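MIX1 (Leishmania major, PDB 3HA4) forms homodimers and probably serves as an all-helical, TPR-like scaffold that mediates protein-protein interactions, its precise function being unknown. Local coordinates at residues A[56-59]-A[60-63]; A[67-70]-A[71-75]; A[80-83]-A[84-88]; A[94-97]-A[98-101]; A[19-22]-A[23-26]. All blocks are in the same frame, centred on the assembly; numbering follows the deposited sequence. Where two conformers were deposited one is given.

How the contacts relate
Along the chain the order is contact 5 (19-26), contact 1 (56-63), contact 2 (67-75), contact 3 (80-88) and contact 4 (94-101), each a local arrangement within or between successive helices. Contacts 1, 2 and 4 form a touching cluster, with centres 11 to 13 Å apart: Trp58 packs on Leu75, Met97 lies against both, and Glu100 OE1 is 2.6 Å from Lys62 NZ. Contact 3 shares helix 70-81 with contact 2 and meets contact 4 at Pro94. Contact 5 joins contact 1 through Arg25 and lies about 34 Å, centre to centre, from contact 3. Contacts 2 and 3 also reach the second subunit, so helix 70-81 contributes to the dimer interface.

Contact 1. Residues A[56-59]-A[60-63]; sequences LMWE and QTKH
Residues 56-59 and 60-63 are consecutive turns of helix 54-64, joined by i to i+4 backbone bonds; the straightest runs from Lys62 N to Trp58 O (3.0 Å, N-H...O angle 169°). The side chains of the same two residues meet at about a right angle. Trp58 has CG anti to its own backbone N (chi1 171°), which swings the indole along the helix toward the following turn. There Lys62 CG lies over one face of the six-membered ring, 3.6 Å from its centroid and 23° off the ring normal, a CH-pi contact. A bend at chi3 carries the lysine chain on past the pyrrole part, where Lys62 CE comes 3.4 Å from Trp58 NE1. Its ammonium then forms a salt bridge with Glu59, Lys62 NZ to Glu59 OE2 at 3.3 Å, and a second one with Glu100, which also accepts from Trp58 NE1. The indole and the lysine are thus tied to the same carboxylate. On another side of the helix, Leu56 CD2 touches Gln60 NE2 at 3.6 Å. Such i to i+3 and i to i+4 pairing on an amphipathic helix, with Trp58 set against helices 70-81 and 94-109, fits the helix-turn-helix packing of a TPR-like fold.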
loop_
_atom_site.group_PDB
_atom_site.type_symbol
_atom_site.label_atom_id
_atom_site.label_comp_id
_atom_site.label_asym_id
_atom_site.label_seq_id
_atom_site.Cartn_x
_atom_site.Cartn_y
_atom_site.Cartn_z
ATOM N N LEU A 56 11.702 0.587 13.881
ATOM C CA LEU A 56 11.377 1.928 14.355
ATOM C C LEU A 56 10.181 2.482 13.588
ATOM O O LEU A 56 9.277 3.097 14.167
ATOM C CB LEU A 56 12.598 2.837 14.198
ATOM C CG LEU A 56 12.653 4.322 14.607
ATOM C CD1 LEU A 56 12.756 5.228 13.388
ATOM C CD2 LEU A 56 11.520 4.764 15.546
ATOM N N MET A 57 10.180 2.251 12.278
ATOM C CA MET A 57 9.094 2.706 11.440
ATOM C C MET A 57 7.799 1.977 11.808
ATOM O O MET A 57 6.742 2.592 11.830
ATOM C CB MET A 57 9.438 2.552 9.962
ATOM C CG MET A 57 10.173 3.758 9.406
ATOM S SD MET A 57 10.376 3.691 7.617
ATOM C CE MET A 57 11.494 2.299 7.452
ATOM N N TRP A 58 7.900 0.683 12.115
ATOM C CA TRP A 58 6.758 -0.113 12.530
ATOM C C TRP A 58 6.251 0.389 13.873
ATOM O O TRP A 58 5.047 0.596 14.068
ATOM C CB TRP A 58 7.120 -1.603 12.626
ATOM C CG TRP A 58 6.013 -2.411 13.260
ATOM C CD1 TRP A 58 6.123 -3.318 14.280
ATOM C CD2 TRP A 58 4.621 -2.341 12.937
ATOM N NE1 TRP A 58 4.886 -3.829 14.598
ATOM C CE2 TRP A 58 3.947 -3.244 13.789
ATOM C CE3 TRP A 58 3.880 -1.608 12.005
ATOM C CZ2 TRP A 58 2.573 -3.435 13.730
ATOM C CZ3 TRP A 58 2.503 -1.795 11.954
ATOM C CH2 TRP A 58 1.868 -2.698 12.811
ATOM N N GLU A 59 7.193 0.590 14.788
ATOM C CA GLU A 59 6.920 1.144 16.112
ATOM C C GLU A 59 6.257 2.504 16.027
ATOM O O GLU A 59 5.343 2.808 16.785
ATOM C CB GLU A 59 8.216 1.253 16.911
ATOM C CG GLU A 59 7.969 1.423 18.387
ATOM C CD GLU A 59 6.929 0.446 18.882
ATOM O OE1 GLU A 59 5.889 0.910 19.416
ATOM O OE2 GLU A 59 7.148 -0.782 18.707
ATOM N N GLN A 60 6.706 3.322 15.083
ATOM C CA GLN A 60 6.052 4.603 14.863
ATOM C C GLN A 60 4.609 4.445 14.412
ATOM O O GLN A 60 3.759 5.255 14.791
ATOM C CB GLN A 60 6.836 5.485 13.885
ATOM C CG GLN A 60 8.219 5.848 14.395
ATOM C CD GLN A 60 9.086 6.528 13.352
ATOM O OE1 GLN A 60 9.032 6.201 12.174
ATOM N NE2 GLN A 60 9.893 7.483 13.790
ATOM N N THR A 61 4.311 3.418 13.611
ATOM C CA THR A 61 2.949 3.308 13.117
ATOM C C THR A 61 2.000 2.740 14.180
ATOM O O THR A 61 0.891 3.225 14.317
ATOM C CB THR A 61 2.819 2.594 11.747
ATOM O OG1 THR A 61 2.362 1.252 11.931
ATOM C CG2 THR A 61 4.121 2.594 11.010
ATOM N N LYS A 62 2.448 1.754 14.950
ATOM C CA LYS A 62 1.633 1.243 16.050
ATOM C C LYS A 62 1.306 2.358 17.029
ATOM O O LYS A 62 0.215 2.415 17.595
ATOM C CB LYS A 62 2.378 0.162 16.826
ATOM C CG LYS A 62 2.617 -1.111 16.083
ATOM C CD LYS A 62 3.038 -2.197 17.057
ATOM C CE LYS A 62 4.494 -2.024 17.475
ATOM N NZ LYS A 62 5.037 -3.244 18.153
ATOM N N HIS A 63 2.276 3.240 17.235
ATOM C CA HIS A 63 2.176 4.250 18.278
ATOM C C HIS A 63 1.353 5.458 17.830
ATOM O O HIS A 63 0.428 5.898 18.534
ATOM C CB HIS A 63 3.575 4.696 18.724
ATOM C CG HIS A 63 3.557 5.683 19.850
ATOM N ND1 HIS A 63 3.692 7.043 19.653
ATOM C CD2 HIS A 63 3.395 5.509 21.183
ATOM C CE1 HIS A 63 3.621 7.661 20.818
ATOM N NE2 HIS A 63 3.440 6.755 21.761
#

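Contact 2. Residues A[67-70]-A[71-75]; sequences ADWL and IPLEL
Ile71, in the first turn of helix 70-81, gives its backbone N to Asp68 OD2 at 3.0 Å, with an N-H...O angle of 167°. The donor meets this oxygen from above the carboxylate plane, 39° out of it, and the same OD2 additionally receives Trp34 NE1. Asp68 OD1 takes a weaker bond from Leu70 N at 3.2 Å, so the two carboxylate oxygens cap successive amides at the start of the helix. The CB of Ile71 also rests 3.4 Å from Asp68 OD2. Pro72 comes next and has no amide hydrogen to give; its CG sits 3.2 Å from Asp68 O, and the ring packs against Val101, Gln104 and Leu105 of helix 94-109. Leu73 N bonds to Trp69 O at 2.8 Å. Trp69 holds CG between its backbone N and carbonyl carbon (chi1 56°), and its indole runs beside the Leu73 side chain, pointing the same way, with Leu73 CD2 at the ring edge, 3.8 Å from Trp69 CZ3. Glu74 N continues the helical pattern to Leu70 O, while its carboxylate turns to Arg45. Chemically, a buried carboxylate is paid for by backbone and indole donors, and these N-H groups, with the N-terminal end of the helix dipole, would probably favour its charged form.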
loop_
_atom_site.group_PDB
_atom_site.type_symbol
_atom_site.label_atom_id
_atom_site.label_comp_id
_atom_site.label_asym_id
_atom_site.label_seq_id
_atom_site.Cartn_x
_atom_site.Cartn_y
_atom_site.Cartn_z
ATOM N N ALA A 67 -4.674 2.833 14.113
ATOM C CA ALA A 67 -5.899 2.582 13.354
ATOM C C ALA A 67 -5.684 2.451 11.855
ATOM O O ALA A 67 -6.623 2.122 11.132
ATOM C CB ALA A 67 -6.945 3.648 13.632
ATOM N N ASP A 68 -4.464 2.697 11.384
ATOM C CA ASP A 68 -4.175 2.617 9.952
ATOM C C ASP A 68 -4.020 1.179 9.441
ATOM O O ASP A 68 -3.466 0.312 10.134
ATOM C CB ASP A 68 -2.907 3.399 9.609
ATOM C CG ASP A 68 -2.625 3.421 8.112
ATOM O OD1 ASP A 68 -3.580 3.664 7.331
ATOM O OD2 ASP A 68 -1.458 3.186 7.719
ATOM N N TRP A 69 -4.485 0.937 8.217
ATOM C CA TRP A 69 -4.365 -0.395 7.598
ATOM C C TRP A 69 -3.384 -0.364 6.426
ATOM O O TRP A 69 -2.807 -1.389 6.065
ATOM C CB TRP A 69 -5.741 -0.928 7.123
ATOM C CG TRP A 69 -6.396 0.018 6.185
ATOM C CD1 TRP A 69 -7.167 1.087 6.515
ATOM C CD2 TRP A 69 -6.276 0.035 4.759
ATOM N NE1 TRP A 69 -7.551 1.761 5.382
ATOM C CE2 TRP A 69 -7.018 1.132 4.290
ATOM C CE3 TRP A 69 -5.626 -0.781 3.833
ATOM C CZ2 TRP A 69 -7.137 1.429 2.938
ATOM C CZ3 TRP A 69 -5.739 -0.479 2.493
ATOM C CH2 TRP A 69 -6.493 0.613 2.057
ATOM N N LEU A 70 -3.209 0.814 5.833
ATOM C CA LEU A 70 -2.407 0.956 4.622
ATOM C C LEU A 70 -0.948 0.579 4.853
ATOM O O LEU A 70 -0.366 -0.218 4.114
ATOM C CB LEU A 70 -2.504 2.382 4.075
ATOM C CG LEU A 70 -1.949 2.607 2.667
ATOM C CD1 LEU A 70 -2.280 1.432 1.747
ATOM C CD2 LEU A 70 -2.479 3.904 2.081
ATOM N N ILE A 71 -0.355 1.146 5.891
ATOM C CA ILE A 71 1.029 0.843 6.186
ATOM C C ILE A 71 1.208 -0.632 6.566
ATOM O O ILE A 71 2.118 -1.290 6.062
ATOM C CB ILE A 71 1.609 1.826 7.223
ATOM C CG1 ILE A 71 1.792 3.194 6.555
ATOM C CG2 ILE A 71 2.930 1.294 7.799
ATOM C CD1 ILE A 71 2.391 4.270 7.440
ATOM N N PRO A 72 0.328 -1.165 7.436
ATOM C CA PRO A 72 0.390 -2.606 7.739
ATOM C C PRO A 72 0.241 -3.495 6.505
ATOM O O PRO A 72 0.891 -4.538 6.416
ATOM C CB PRO A 72 -0.776 -2.809 8.702
ATOM C CG PRO A 72 -0.873 -1.486 9.407
ATOM C CD PRO A 72 -0.589 -0.457 8.346
ATOM N N LEU A 73 -0.602 -3.082 5.566
ATOM C CA LEU A 73 -0.721 -3.781 4.298
ATOM C C LEU A 73 0.633 -3.796 3.568
ATOM O O LEU A 73 1.095 -4.836 3.099
ATOM C CB LEU A 73 -1.792 -3.109 3.435
ATOM C CG LEU A 73 -2.116 -3.718 2.072
ATOM C CD1 LEU A 73 -2.813 -5.042 2.262
ATOM C CD2 LEU A 73 -2.971 -2.765 1.261
ATOM N N GLU A 74 1.275 -2.635 3.494
ATOM C CA GLU A 74 2.574 -2.512 2.833
ATOM C C GLU A 74 3.660 -3.337 3.544
ATOM O O GLU A 74 4.430 -4.058 2.901
ATOM C CB GLU A 74 2.969 -1.045 2.743
ATOM C CG GLU A 74 3.814 -0.717 1.544
ATOM C CD GLU A 74 3.106 -1.049 0.248
ATOM O OE1 GLU A 74 2.278 -0.234 -0.240
ATOM O OE2 GLU A 74 3.388 -2.139 -0.283
ATOM N N LEU A 75 3.707 -3.242 4.869
ATOM C CA LEU A 75 4.593 -4.084 5.662
ATOM C C LEU A 75 4.350 -5.582 5.440
ATOM O O LEU A 75 5.298 -6.375 5.419
ATOM C CB LEU A 75 4.451 -3.740 7.145
ATOM C CG LEU A 75 5.454 -2.782 7.787
ATOM C CD1 LEU A 75 6.399 -2.177 6.771
ATOM C CD2 LEU A 75 4.718 -1.716 8.549
#

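Contact 3. Residues A[80-83]-A[84-88]; sequences KYSS and GKYLQ
Ser83 holds the N-cap position of helix 84-90, and its OG accepts from Tyr86 N at 3.1 Å with a nearly straight N-H...O angle of 170°. The hydroxyl lies between its own backbone N and carbonyl carbon (chi1 90°), a torsion that turns it over the first turn toward the amide three residues ahead. The carbonyl of the same serine is used as well: Leu87 N bonds to Ser83 O at 3.0 Å and 174°, approaching almost in line with the C=O bond. One residue therefore satisfies two early amides of the helix, one through its side chain and the other through its backbone. Within the turn itself, Gln88 N bonds to Gly84 O at 2.9 Å, which continues the regular pattern.

Ser82, the first residue to leave helical geometry after helix 70-81, works differently. Its OG reaches back to Val78 O in a weak hydrogen bond. Forward, the same side chain makes packing contacts: Ser82 OG is 3.6 Å from Tyr86 CE2, and Ser82 CB is 3.7 Å from Leu87 CD2. The Tyr86 ring, with CG anti to the backbone N, is laid back over the junction, where it also meets the ring of Tyr90 edge-to-face and touches Pro51.

The two serines make up the short link between the helices, Ser83 capping the second. Helix 70-81 precedes it, with Lys80 bridged to Asp135 of helix 123-137 and Tyr81 packed on Glu46 of the second subunit, while helix 84-90 follows and leads on toward helix 94-109.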
loop_
_atom_site.group_PDB
_atom_site.type_symbol
_atom_site.label_atom_id
_atom_site.label_comp_id
_atom_site.label_asym_id
_atom_site.label_seq_id
_atom_site.Cartn_x
_atom_site.Cartn_y
_atom_site.Cartn_z
ATOM N N LYS A 80 5.954 -10.703 3.413
ATOM C CA LYS A 80 5.673 -11.693 2.372
ATOM C C LYS A 80 6.857 -11.952 1.430
ATOM O O LYS A 80 7.338 -13.080 1.295
ATOM C CB LYS A 80 4.495 -11.202 1.540
ATOM C CG LYS A 80 3.700 -12.270 0.810
ATOM C CD LYS A 80 2.317 -11.713 0.452
ATOM C CE LYS A 80 1.602 -12.572 -0.553
ATOM N NZ LYS A 80 0.305 -11.945 -0.929
ATOM N N TYR A 81 7.327 -10.898 0.780
ATOM C CA TYR A 81 8.252 -11.062 -0.336
ATOM C C TYR A 81 9.736 -10.920 -0.016
ATOM O O TYR A 81 10.573 -11.245 -0.849
ATOM C CB TYR A 81 7.857 -10.140 -1.489
ATOM C CG TYR A 81 6.462 -10.426 -1.973
ATOM C CD1 TYR A 81 6.135 -11.676 -2.475
ATOM C CD2 TYR A 81 5.467 -9.463 -1.900
ATOM C CE1 TYR A 81 4.862 -11.956 -2.912
ATOM C CE2 TYR A 81 4.182 -9.729 -2.335
ATOM C CZ TYR A 81 3.890 -10.979 -2.841
ATOM O OH TYR A 81 2.625 -11.262 -3.277
ATOM N N SER A 82 10.071 -10.443 1.177
ATOM C CA SER A 82 11.474 -10.377 1.557
ATOM C C SER A 82 11.920 -11.777 1.944
ATOM O O SER A 82 11.098 -12.625 2.285
ATOM C CB SER A 82 11.718 -9.392 2.711
ATOM O OG SER A 82 11.567 -8.039 2.298
ATOM N N SER A 83 13.226 -12.006 1.884
ATOM C CA SER A 83 13.808 -13.297 2.205
ATOM C C SER A 83 14.021 -13.396 3.706
ATOM O O SER A 83 14.165 -12.377 4.390
ATOM C CB SER A 83 15.167 -13.436 1.505
ATOM O OG SER A 83 16.204 -12.939 2.345
ATOM N N GLY A 84 14.069 -14.622 4.214
ATOM C CA GLY A 84 14.360 -14.848 5.621
ATOM C C GLY A 84 15.611 -14.147 6.122
ATOM O O GLY A 84 15.604 -13.527 7.189
ATOM N N LYS A 85 16.696 -14.243 5.360
ATOM C CA LYS A 85 17.963 -13.636 5.780
ATOM C C LYS A 85 17.862 -12.121 5.887
ATOM O O LYS A 85 18.322 -11.523 6.857
ATOM C CB LYS A 85 19.094 -13.994 4.814
ATOM C CG LYS A 85 19.842 -15.249 5.177
ATOM C CD LYS A 85 19.073 -16.483 4.775
ATOM C CE LYS A 85 20.031 -17.652 4.601
ATOM N NZ LYS A 85 21.182 -17.295 3.715
ATOM N N TYR A 86 17.269 -11.518 4.862
ATOM C CA TYR A 86 17.066 -10.082 4.810
ATOM C C TYR A 86 16.304 -9.626 6.041
ATOM O O TYR A 86 16.754 -8.723 6.746
ATOM C CB TYR A 86 16.314 -9.719 3.531
ATOM C CG TYR A 86 15.884 -8.276 3.413
ATOM C CD1 TYR A 86 16.608 -7.377 2.626
ATOM C CD2 TYR A 86 14.736 -7.818 4.047
ATOM C CE1 TYR A 86 16.210 -6.051 2.490
ATOM C CE2 TYR A 86 14.331 -6.497 3.924
ATOM C CZ TYR A 86 15.068 -5.617 3.145
ATOM O OH TYR A 86 14.650 -4.309 3.024
ATOM N N LEU A 87 15.168 -10.274 6.311
ATOM C CA LEU A 87 14.344 -9.927 7.472
ATOM C C LEU A 87 15.103 -10.092 8.784
ATOM O O LEU A 87 15.099 -9.191 9.628
ATOM C CB LEU A 87 13.042 -10.737 7.495
ATOM C CG LEU A 87 12.020 -10.425 6.392
ATOM C CD1 LEU A 87 10.795 -11.293 6.552
ATOM C CD2 LEU A 87 11.623 -8.956 6.390
ATOM N N GLN A 88 15.760 -11.235 8.957
ATOM C CA GLN A 88 16.577 -11.463 10.152
ATOM C C GLN A 88 17.763 -10.493 10.304
ATOM O O GLN A 88 18.211 -10.235 11.420
ATOM C CB GLN A 88 17.030 -12.925 10.232
ATOM C CG GLN A 88 16.026 -13.812 10.956
ATOM C CD GLN A 88 15.765 -15.117 10.233
ATOM O OE1 GLN A 88 14.653 -15.651 10.269
ATOM N NE2 GLN A 88 16.788 -15.634 9.560
#

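Contact 4. Residues A[94-97]-A[98-101]; sequences PDEM and RKEV
Residues 94-97 and 98-101 make up the first turns of helix 94-109, joined by i to i+4 bonds of which Val101 N to Met97 O is the straightest (3.0 Å, 170°). This helix is one element of the TPR-like, all-helical array. Asp95 and Arg98 face the chain around residues 136-142, Met97 and Val101 face helices 54-64 and 70-81, and Glu100 also reaches helix 54-64, where it bonds to Lys62 and Trp58.

Asp95 and Arg98, three residues apart, lie side by side and point the same way. Asp95 OD2 sits at the edge of the guanidinium, in its plane, 3.0 Å from Arg98 NH1, as a salt bridge; Asp95 OD1 takes a weak hydrogen bond from Arg98 NH1 at 3.2 Å. NH1 thus meets both oxygens, while Arg98 NE stays 4.0 Å from Asp95 OD1. The carboxylate and guanidinium planes are 36° apart. Arg98 has its chain bent at chi3 (125°), which folds the guanidinium back beside Asp95. Both groups have second partners: NE gives to Leu136 O, and OD1 accepts from Leu141 N. These bonds tie the start of the helix to the end of helix 123-137 and the chain after it.

Lys99 crosses the same carboxylate obliquely and less closely, Lys99 CE being 3.5 Å from Asp95 OD2 while the ammonium stays beyond salt-bridge range. Toward the neighbouring helices Met97 is extended and packs with Ile54, Trp58 and Leu75. It also reaches along its own helix, its terminal CE standing 4.3 Å from Val101 CG2.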
loop_
_atom_site.group_PDB
_atom_site.type_symbol
_atom_site.label_atom_id
_atom_site.label_comp_id
_atom_site.label_asym_id
_atom_site.label_seq_id
_atom_site.Cartn_x
_atom_site.Cartn_y
_atom_site.Cartn_z
ATOM N N PRO A 94 11.250 -11.221 13.727
ATOM C CA PRO A 94 10.396 -11.003 12.595
ATOM C C PRO A 94 9.069 -11.615 12.814
ATOM O O PRO A 94 8.125 -11.034 12.399
ATOM C CB PRO A 94 11.123 -11.738 11.504
ATOM C CG PRO A 94 12.446 -11.653 11.870
ATOM C CD PRO A 94 12.543 -11.730 13.297
ATOM N N ASP A 95 8.993 -12.764 13.449
ATOM C CA ASP A 95 7.718 -13.388 13.662
ATOM C C ASP A 95 6.950 -12.647 14.690
ATOM O O ASP A 95 5.775 -12.684 14.716
ATOM C CB ASP A 95 7.864 -14.841 14.051
ATOM C CG ASP A 95 6.651 -15.657 13.716
ATOM O OD1 ASP A 95 6.415 -15.915 12.544
ATOM O OD2 ASP A 95 5.938 -16.044 14.629
ATOM N N GLU A 96 7.599 -11.897 15.528
ATOM C CA GLU A 96 6.862 -11.085 16.456
ATOM C C GLU A 96 6.283 -9.861 15.809
ATOM O O GLU A 96 5.240 -9.429 16.171
ATOM C CB GLU A 96 7.712 -10.702 17.639
ATOM C CG GLU A 96 6.942 -10.369 18.895
ATOM C CD GLU A 96 5.859 -11.374 19.253
ATOM O OE1 GLU A 96 6.130 -12.591 19.256
ATOM O OE2 GLU A 96 4.734 -10.943 19.535
ATOM N N MET A 97 6.980 -9.313 14.839
ATOM C CA MET A 97 6.505 -8.191 14.068
ATOM C C MET A 97 5.305 -8.565 13.248
ATOM O O MET A 97 4.420 -7.812 13.107
ATOM C CB MET A 97 7.598 -7.668 13.156
ATOM C CG MET A 97 7.237 -6.415 12.455
ATOM S SD MET A 97 8.354 -5.900 11.238
ATOM C CE MET A 97 7.358 -4.773 10.386
ATOM N N ARG A 98 5.329 -9.758 12.711
ATOM C CA ARG A 98 4.278 -10.349 11.955
ATOM C C ARG A 98 3.002 -10.394 12.742
ATOM O O ARG A 98 1.944 -10.083 12.260
ATOM C CB ARG A 98 4.733 -11.752 11.649
ATOM C CG ARG A 98 3.912 -12.563 10.742
ATOM C CD ARG A 98 4.103 -14.005 11.030
ATOM N NE ARG A 98 2.815 -14.584 11.284
ATOM C CZ ARG A 98 2.484 -15.279 12.344
ATOM N NH1 ARG A 98 3.361 -15.545 13.254
ATOM N NH2 ARG A 98 1.260 -15.723 12.460
ATOM N N LYS A 99 3.139 -10.785 13.988
ATOM C CA LYS A 99 2.052 -10.916 14.899
ATOM C C LYS A 99 1.469 -9.609 15.285
ATOM O O LYS A 99 0.315 -9.533 15.541
ATOM C CB LYS A 99 2.515 -11.637 16.135
ATOM C CG LYS A 99 2.591 -13.083 15.932
ATOM C CD LYS A 99 3.004 -13.793 17.156
ATOM C CE LYS A 99 3.343 -15.211 16.849
ATOM N NZ LYS A 99 3.620 -16.012 18.039
ATOM N N GLU A 100 2.289 -8.578 15.326
ATOM C CA GLU A 100 1.816 -7.237 15.638
ATOM C C GLU A 100 1.112 -6.589 14.463
ATOM O O GLU A 100 0.075 -5.960 14.636
ATOM C CB GLU A 100 2.977 -6.368 16.105
ATOM C CG GLU A 100 3.617 -6.878 17.369
ATOM C CD GLU A 100 4.885 -6.137 17.714
ATOM O OE1 GLU A 100 5.457 -5.470 16.824
ATOM O OE2 GLU A 100 5.304 -6.227 18.884
ATOM N N VAL A 101 1.673 -6.740 13.269
ATOM C CA VAL A 101 1.017 -6.238 12.066
ATOM C C VAL A 101 -0.340 -6.923 11.904
ATOM O O VAL A 101 -1.351 -6.270 11.612
ATOM C CB VAL A 101 1.871 -6.456 10.811
ATOM C CG1 VAL A 101 1.161 -5.919 9.579
ATOM C CG2 VAL A 101 3.216 -5.778 10.979
#

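Contact 5. Residues A[19-22]-A[23-26]; sequences LEAQ and RQRH
Glu20 O is gripped by two amides of the next turn: Gln24 N at 3.0 Å, with an N-H...O angle of 160°, and Arg23 N at 2.8 Å, a weak bond at 127°. The first arrives nearly in line with the carbonyl, as expected for an alpha-helical i to i+4 bond, whereas the second is bent. Arg25 N continues the pattern to Ala21 O at 3.3 Å, and His26 N does so to Gln22 O. Side chains meet the previous turn at spacings of three and four residues. Gln24, whose CG stands beside the backbone N (chi1 -62°), extends back along the helix until Gln24 OE1 lies 3.4 Å from Ala21 CA. Arg25 also folds its aliphatic part against the previous turn, with Arg25 CG 3.1 Å from Ala21 O, before the guanidinium leaves to give a hydrogen bond from NH1 to His63 O. Glu20 and Arg23 are modelled as a salt-bridge pair lying side by side, but the implausibly short separation and the alternate conformer of Arg23 leave its geometry doubtful. Overall, backbone bonds carry this largely exposed helix, and the bond from Arg25 NH1 to His63 O provides a polar tie to the end of helix 54-64.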
loop_
_atom_site.group_PDB
_atom_site.type_symbol
_atom_site.label_atom_id
_atom_site.label_comp_id
_atom_site.label_asym_id
_atom_site.label_seq_id
_atom_site.Cartn_x
_atom_site.Cartn_y
_atom_site.Cartn_z
ATOM N N LEU A 19 -9.296 9.197 23.713
ATOM C CA LEU A 19 -9.268 10.340 22.878
ATOM C C LEU A 19 -8.270 11.293 23.517
ATOM O O LEU A 19 -7.932 12.293 22.937
ATOM C CB LEU A 19 -10.662 10.950 22.845
ATOM C CG LEU A 19 -11.232 11.303 21.491
ATOM C CD1 LEU A 19 -11.872 10.124 20.871
ATOM C CD2 LEU A 19 -12.231 12.403 21.647
ATOM N N GLU A 20 -7.797 10.979 24.718
ATOM C CA GLU A 20 -6.710 11.756 25.293
ATOM C C GLU A 20 -5.405 11.296 24.751
ATOM O O GLU A 20 -4.691 12.075 24.206
ATOM C CB GLU A 20 -6.659 11.645 26.819
ATOM C CG GLU A 20 -7.206 12.798 27.584
ATOM C CD GLU A 20 -6.815 14.135 27.049
ATOM O OE1 GLU A 20 -5.689 14.290 26.588
ATOM O OE2 GLU A 20 -7.631 15.064 27.139
ATOM N N ALA A 21 -5.101 10.020 24.917
ATOM C CA ALA A 21 -3.840 9.504 24.488
ATOM C C ALA A 21 -3.593 9.855 23.061
ATOM O O ALA A 21 -2.492 9.926 22.638
ATOM C CB ALA A 21 -3.808 8.039 24.669
ATOM N N GLN A 22 -4.645 10.080 22.316
ATOM C CA GLN A 22 -4.523 10.338 20.906
ATOM C C GLN A 22 -4.198 11.758 20.614
ATOM O O GLN A 22 -3.558 12.044 19.653
ATOM C CB GLN A 22 -5.810 9.981 20.202
ATOM C CG GLN A 22 -6.090 8.534 20.236
ATOM C CD GLN A 22 -7.308 8.150 19.442
ATOM O OE1 GLN A 22 -7.814 7.053 19.567
ATOM N NE2 GLN A 22 -7.773 9.051 18.621
ATOM N N ARG A 23 -4.679 12.651 21.450
ATOM C CA ARG A 23 -4.405 14.051 21.310
ATOM C C ARG A 23 -2.988 14.289 21.720
ATOM O O ARG A 23 -2.340 15.117 21.170
ATOM C CB ARG A 23 -5.371 14.862 22.161
ATOM C CG ARG A 23 -5.392 16.330 21.871
ATOM C CD ARG A 23 -5.954 17.128 23.036
ATOM N NE ARG A 23 -4.934 17.546 23.993
ATOM C CZ ARG A 23 -4.740 16.963 25.161
ATOM N NH1 ARG A 23 -5.499 15.957 25.525
ATOM N NH2 ARG A 23 -3.789 17.381 25.962
ATOM N N GLN A 24 -2.499 13.533 22.681
ATOM C CA GLN A 24 -1.118 13.670 23.085
ATOM C C GLN A 24 -0.109 13.238 22.077
ATOM O O GLN A 24 0.828 13.924 21.865
ATOM C CB GLN A 24 -0.833 12.875 24.340
ATOM C CG GLN A 24 -1.574 13.253 25.539
ATOM C CD GLN A 24 -1.438 12.231 26.578
ATOM O OE1 GLN A 24 -2.334 11.484 26.839
ATOM N NE2 GLN A 24 -0.310 12.180 27.177
ATOM N N ARG A 25 -0.308 12.091 21.459
ATOM C CA ARG A 25 0.621 11.573 20.486
ATOM C C ARG A 25 0.544 12.341 19.209
ATOM O O ARG A 25 1.462 12.456 18.460
ATOM C CB ARG A 25 0.336 10.111 20.234
ATOM C CG ARG A 25 0.309 9.308 21.444
ATOM C CD ARG A 25 -0.027 7.903 21.176
ATOM N NE ARG A 25 0.199 7.133 22.378
ATOM C CZ ARG A 25 0.193 5.814 22.464
ATOM N NH1 ARG A 25 -0.046 5.073 21.411
ATOM N NH2 ARG A 25 0.440 5.235 23.611
ATOM N N HIS A 26 -0.597 12.883 18.966
ATOM C CA HIS A 26 -0.769 13.622 17.789
ATOM C C HIS A 26 -0.063 14.953 17.926
ATOM O O HIS A 26 0.470 15.479 16.998
ATOM C CB HIS A 26 -2.238 13.771 17.529
ATOM C CG HIS A 26 -2.539 14.652 16.392
ATOM N ND1 HIS A 26 -2.828 15.977 16.554
ATOM C CD2 HIS A 26 -2.559 14.413 15.070
ATOM C CE1 HIS A 26 -3.023 16.519 15.373
ATOM N NE2 HIS A 26 -2.867 15.591 14.457
#